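Local structure of protein FucU (Bifidobacterium longum subsp. infantis, 3MVK) at residues T74-V79 / A114-A119. The protein probably interconverts the alpha and beta anomers of L-fucose, and perhaps the pyranose and furanose forms of D-ribose, as a sugar mutarotase of the RbsD/FucU family. Numbering follows the deposited sequence.
Sequences TLMEKV and AFYEQA
Helix-on-sheet packing in the RbsD/FucU fold brings F115 and Y116 of helix 112-119 against M76, modelled as selenomethionine, on strand 73-76 of the mixed sheet. The short axes of 74-76 and 114-119 pass 9.1 Å apart at 134° between their N-to-C directions, and M76 meets the helix through two aromatic rings. Its CB lies over one face of the F115 ring, displaced toward the rim, in a CH-pi contact 4.1 Å from the ring centroid. With CG anti to the backbone N and chi2 also extended, the M76 chain runs out across F115 at about a right angle, then bends at chi3 (-85°). This bend turns the terminal methyl CE to the helix, 3.6 Å from F115 CD2, while SE makes an oblique contact with the same ring, the selenium counterpart of a Met-aromatic contact. CE also sits over a face of the Y116 ring, 4.0 Å from its centroid, so one methyl fills the angle between two neighbouring aromatics. Y116 OH is hydrogen-bonded to R112 NH2 in the same helix, and H22 of a second subunit packs on Y116. The F115 ring also reaches the strand backbone: L75 O is 3.5 Å from CD1, near the ring edge. I138 of strand 137-140 and L110 of strand 107-110 also pack against F115. An alanine in place of F115 would probably open a gap between helix and strand and leave M76 CB and SE without their aromatic partner and CE with Y116 as its remaining ring. Farther along the F115 rim, T74 O lies in the ring plane, 3.5 Å from CE1.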
loop_
_atom_site.group_PDB
_atom_site.type_symbol
_atom_site.label_atom_id
_atom_site.label_comp_id
_atom_site.label_asym_id
_atom_site.label_seq_id
_atom_site.Cartn_x
_atom_site.Cartn_y
_atom_site.Cartn_z
ATOM N N THR G 74 20.818 9.599 26.989
ATOM C CA THR G 74 22.079 9.893 26.304
ATOM C C THR G 74 21.994 11.219 25.574
ATOM O O THR G 74 21.064 11.438 24.792
ATOM C CB THR G 74 22.454 8.785 25.266
ATOM O OG1 THR G 74 22.357 7.502 25.873
ATOM C CG2 THR G 74 23.861 8.966 24.737
ATOM N N LEU G 75 23.000 12.073 25.813
ATOM C CA LEU G 75 23.178 13.334 25.088
ATOM C C LEU G 75 24.179 13.221 23.948
ATOM O O LEU G 75 24.979 12.288 23.887
ATOM C CB LEU G 75 23.668 14.443 26.047
ATOM C CG LEU G 75 22.668 14.959 27.072
ATOM C CD1 LEU G 75 23.437 15.711 28.163
ATOM C CD2 LEU G 75 21.589 15.855 26.465
HETATM N N MSE G 76 24.122 14.185 23.043
HETATM C CA MSE G 76 25.124 14.339 21.998
HETATM C C MSE G 76 26.255 15.239 22.513
HETATM O O MSE G 76 26.005 16.345 22.979
HETATM C CB MSE G 76 24.493 14.983 20.763
HETATM C CG MSE G 76 25.441 15.114 19.581
HETATM SE SE MSE G 76 24.697 16.090 18.103
HETATM C CE MSE G 76 23.740 14.604 17.221
ATOM N N GLU G 77 27.494 14.771 22.409
ATOM C CA GLU G 77 28.654 15.590 22.762
ATOM C C GLU G 77 28.862 16.710 21.762
ATOM O O GLU G 77 28.653 16.529 20.569
ATOM C CB GLU G 77 29.909 14.708 22.798
ATOM C CG GLU G 77 29.867 13.708 23.934
ATOM C CD GLU G 77 30.938 12.640 23.865
ATOM O OE1 GLU G 77 31.825 12.714 22.998
ATOM O OE2 GLU G 77 30.880 11.701 24.694
ATOM N N LYS G 78 29.303 17.871 22.245
ATOM C CA LYS G 78 29.585 18.981 21.340
ATOM C C LYS G 78 30.751 18.652 20.431
ATOM O O LYS G 78 31.713 17.997 20.852
ATOM C CB LYS G 78 29.826 20.269 22.125
ATOM C CG LYS G 78 28.644 20.599 23.018
ATOM C CD LYS G 78 28.680 22.037 23.549
ATOM C CE LYS G 78 29.966 22.329 24.319
ATOM N NZ LYS G 78 29.772 23.590 25.112
ATOM N N VAL G 79 30.653 19.095 19.188
ATOM C CA VAL G 79 31.747 18.939 18.220
ATOM C C VAL G 79 32.975 19.655 18.806
ATOM O O VAL G 79 32.849 20.768 19.288
ATOM C CB VAL G 79 31.352 19.507 16.864
ATOM C CG1 VAL G 79 32.544 19.502 15.899
ATOM C CG2 VAL G 79 30.196 18.664 16.291
ATOM N N ALA G 114 28.557 9.021 16.293
ATOM C CA ALA G 114 28.134 7.849 17.065
ATOM C C ALA G 114 26.696 8.025 17.571
ATOM O O ALA G 114 25.907 7.064 17.629
ATOM C CB ALA G 114 29.090 7.611 18.231
ATOM N N PHE G 115 26.362 9.245 17.974
ATOM C CA PHE G 115 24.992 9.549 18.394
ATOM C C PHE G 115 24.025 9.287 17.242
ATOM O O PHE G 115 22.991 8.641 17.441
ATOM C CB PHE G 115 24.873 10.994 18.889
ATOM C CG PHE G 115 23.556 11.304 19.519
ATOM C CD1 PHE G 115 23.422 11.320 20.912
ATOM C CD2 PHE G 115 22.446 11.595 18.731
ATOM C CE1 PHE G 115 22.176 11.606 21.511
ATOM C CE2 PHE G 115 21.219 11.890 19.309
ATOM C CZ PHE G 115 21.074 11.888 20.705
ATOM N N TYR G 116 24.357 9.759 16.036
ATOM C CA TYR G 116 23.463 9.515 14.892
ATOM C C TYR G 116 23.271 8.022 14.662
ATOM O O TYR G 116 22.154 7.577 14.399
ATOM C CB TYR G 116 23.989 10.161 13.626
ATOM C CG TYR G 116 23.940 11.664 13.585
ATOM C CD1 TYR G 116 22.792 12.372 13.952
ATOM C CD2 TYR G 116 25.030 12.387 13.096
ATOM C CE1 TYR G 116 22.753 13.758 13.863
ATOM C CE2 TYR G 116 24.992 13.767 13.005
ATOM C CZ TYR G 116 23.862 14.444 13.395
ATOM O OH TYR G 116 23.835 15.822 13.300
ATOM N N GLU G 117 24.361 7.255 14.781
ATOM C CA GLU G 117 24.313 5.807 14.547
ATOM C C GLU G 117 23.413 5.116 15.545
ATOM O O GLU G 117 22.608 4.254 15.167
ATOM C CB GLU G 117 25.729 5.186 14.548
ATOM C CG GLU G 117 26.542 5.562 13.314
ATOM C CD GLU G 117 25.745 5.332 12.030
ATOM O OE1 GLU G 117 25.386 4.171 11.742
ATOM O OE2 GLU G 117 25.444 6.314 11.331
ATOM N N GLN G 118 23.498 5.522 16.805
ATOM C CA GLN G 118 22.624 4.950 17.834
ATOM C C GLN G 118 21.161 5.353 17.613
ATOM O O GLN G 118 20.258 4.536 17.823
ATOM C CB GLN G 118 23.081 5.358 19.240
ATOM C CG GLN G 118 22.317 4.661 20.393
ATOM C CD GLN G 118 22.322 3.131 20.289
ATOM O OE1 GLN G 118 23.310 2.531 19.852
ATOM N NE2 GLN G 118 21.227 2.493 20.713
ATOM N N ALA G 119 20.940 6.606 17.202
ATOM C CA ALA G 119 19.577 7.119 16.978
ATOM C C ALA G 119 18.868 6.409 15.843
ATOM O O ALA G 119 17.648 6.314 15.837
ATOM C CB ALA G 119 19.601 8.638 16.741
#